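Galactonate dehydratase (Zobellia galactanivorans, PDB 5OLC) belongs to the enolase superfamily of enzymes, with an N-terminal capping domain and a C-terminal TIM-barrel-like domain. Local coordinates at residues 68-73 with 103-108. Numbering follows the deposited sequence.
Sequences DFFTPF and QAAISA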
loop_
_atom_site.group_PDB
_atom_site.type_symbol
_atom_site.label_atom_id
_atom_site.label_comp_id
_atom_site.label_asym_id
_atom_site.label_seq_id
_atom_site.Cartn_x
_atom_site.Cartn_y
_atom_site.Cartn_z
ATOM N N ASP A 68 13.414 -36.687 -21.678
ATOM C CA ASP A 68 13.538 -38.083 -21.243
ATOM C C ASP A 68 12.808 -38.341 -19.919
ATOM O O ASP A 68 12.342 -39.465 -19.686
ATOM C CB ASP A 68 15.011 -38.469 -21.076
ATOM C CG ASP A 68 15.879 -38.518 -22.327
ATOM O OD1 ASP A 68 15.336 -38.360 -23.443
ATOM O OD2 ASP A 68 17.100 -38.745 -22.188
ATOM N N PHE A 69 12.733 -37.302 -19.045
ATOM C CA PHE A 69 12.055 -37.401 -17.751
ATOM C C PHE A 69 10.551 -37.546 -17.919
ATOM O O PHE A 69 9.955 -38.390 -17.254
ATOM C CB PHE A 69 12.420 -36.224 -16.814
ATOM C CG PHE A 69 11.575 -36.159 -15.558
ATOM C CD1 PHE A 69 11.821 -37.014 -14.484
ATOM C CD2 PHE A 69 10.520 -35.261 -15.457
ATOM C CE1 PHE A 69 11.021 -36.969 -13.337
ATOM C CE2 PHE A 69 9.730 -35.214 -14.309
ATOM C CZ PHE A 69 9.982 -36.070 -13.260
ATOM N N PHE A 70 9.955 -36.733 -18.811
ATOM C CA PHE A 70 8.514 -36.732 -19.093
ATOM C C PHE A 70 8.081 -37.805 -20.058
ATOM O O PHE A 70 6.889 -38.132 -20.088
ATOM C CB PHE A 70 8.046 -35.375 -19.650
ATOM C CG PHE A 70 8.333 -34.190 -18.759
ATOM C CD1 PHE A 70 7.733 -34.077 -17.507
ATOM C CD2 PHE A 70 9.190 -33.176 -19.179
ATOM C CE1 PHE A 70 8.003 -32.992 -16.688
ATOM C CE2 PHE A 70 9.457 -32.088 -18.360
ATOM C CZ PHE A 70 8.857 -32.000 -17.122
ATOM N N THR A 71 9.021 -38.323 -20.885
ATOM C CA THR A 71 8.715 -39.297 -21.933
ATOM C C THR A 71 7.936 -40.479 -21.356
ATOM O O THR A 71 6.867 -40.704 -21.907
ATOM C CB THR A 71 9.946 -39.651 -22.761
ATOM O OG1 THR A 71 10.398 -38.455 -23.396
ATOM C CG2 THR A 71 9.653 -40.662 -23.839
ATOM N N PRO A 72 8.292 -41.132 -20.216
ATOM C CA PRO A 72 7.449 -42.249 -19.711
ATOM C C PRO A 72 5.956 -41.952 -19.511
ATOM O O PRO A 72 5.145 -42.825 -19.845
ATOM C CB PRO A 72 8.112 -42.641 -18.392
ATOM C CG PRO A 72 9.535 -42.271 -18.580
ATOM C CD PRO A 72 9.527 -41.010 -19.412
ATOM N N PHE A 73 5.589 -40.731 -19.008
ATOM C CA PHE A 73 4.191 -40.329 -18.740
ATOM C C PHE A 73 3.474 -39.643 -19.922
ATOM O O PHE A 73 2.399 -39.049 -19.738
ATOM C CB PHE A 73 4.073 -39.448 -17.483
ATOM C CG PHE A 73 5.280 -39.337 -16.593
ATOM C CD1 PHE A 73 5.482 -40.238 -15.553
ATOM C CD2 PHE A 73 6.182 -38.297 -16.750
ATOM C CE1 PHE A 73 6.587 -40.122 -14.712
ATOM C CE2 PHE A 73 7.283 -38.176 -15.903
ATOM C CZ PHE A 73 7.484 -39.096 -14.896
ATOM N N GLN A 103 11.159 -26.370 -17.750
ATOM C CA GLN A 103 10.194 -25.558 -18.486
ATOM C C GLN A 103 10.492 -25.597 -19.982
ATOM O O GLN A 103 9.550 -25.650 -20.784
ATOM C CB GLN A 103 10.104 -24.101 -17.964
ATOM C CG GLN A 103 9.439 -23.943 -16.596
ATOM C CD GLN A 103 8.265 -24.880 -16.354
ATOM O OE1 GLN A 103 7.291 -24.920 -17.120
ATOM N NE2 GLN A 103 8.345 -25.677 -15.292
ATOM N N ALA A 104 11.802 -25.622 -20.352
ATOM C CA ALA A 104 12.223 -25.721 -21.750
ATOM C C ALA A 104 11.993 -27.156 -22.306
ATOM O O ALA A 104 11.800 -27.316 -23.519
ATOM C CB ALA A 104 13.668 -25.283 -21.910
ATOM N N ALA A 105 11.967 -28.187 -21.412
ATOM C CA ALA A 105 11.629 -29.567 -21.776
ATOM C C ALA A 105 10.127 -29.603 -22.091
ATOM O O ALA A 105 9.748 -30.116 -23.154
ATOM C CB ALA A 105 11.943 -30.509 -20.636
ATOM N N ILE A 106 9.274 -28.985 -21.189
ATOM C CA ILE A 106 7.804 -28.866 -21.349
ATOM C C ILE A 106 7.480 -28.042 -22.594
ATOM O O ILE A 106 6.573 -28.422 -23.332
ATOM C CB ILE A 106 7.045 -28.345 -20.082
ATOM C CG1 ILE A 106 7.272 -29.260 -18.855
ATOM C CG2 ILE A 106 5.547 -28.247 -20.363
ATOM C CD1 ILE A 106 6.517 -28.913 -17.572
ATOM N N SER A 107 8.239 -26.942 -22.847
ATOM C CA SER A 107 8.080 -26.074 -24.032
ATOM C C SER A 107 8.295 -26.853 -25.326
ATOM O O SER A 107 7.462 -26.772 -26.233
ATOM C CB SER A 107 9.057 -24.902 -24.009
ATOM O OG SER A 107 8.885 -24.016 -22.919
ATOM N N ALA A 108 9.439 -27.589 -25.411
ATOM C CA ALA A 108 9.853 -28.402 -26.549
ATOM C C ALA A 108 8.774 -29.402 -26.952
ATOM O O ALA A 108 8.386 -29.395 -28.120
ATOM C CB ALA A 108 11.155 -29.098 -26.226
#
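Phe70 reaches across to Ala105 and Ile106, and this one aromatic ring makes the whole contact from its side. The packing is purely apolar. The methyl CB of Ala105 sits at the edge of the ring, near its plane, with CE2 of Phe70 3.7 Å from it. The Ile106 side chain crosses that of Phe70 at about a right angle, and its CG1 meets the ring obliquely: CG1 of Ile106 lies 3.6 Å from CE2 of Phe70, and CD1 of Ile106 is 3.9 Å from CZ of Phe70. The bond from CA to CB of Ile106 points neither at Phe70 nor away from it; with CG1 anti to the carbonyl carbon and beside the backbone N (chi1 -59°), its longer branch reaches the ring. CD2 of Phe69 lies over one face of the Phe70 ring, toward its rim. Phe70 is buried, with Leu102, Ile109 and Ser93 also touching its side chain.

No hydrogen bond crosses the contact. Within helix 101-120, Ser107 OG donates to Gln103 O at 2.8 Å, and Ser107 N reaches the same oxygen from the opposite face of the carbonyl plane.

The contact packs the C-terminal part of helix 60-70 against helix 101-120, within the alpha+beta capping domain of the enolase superfamily.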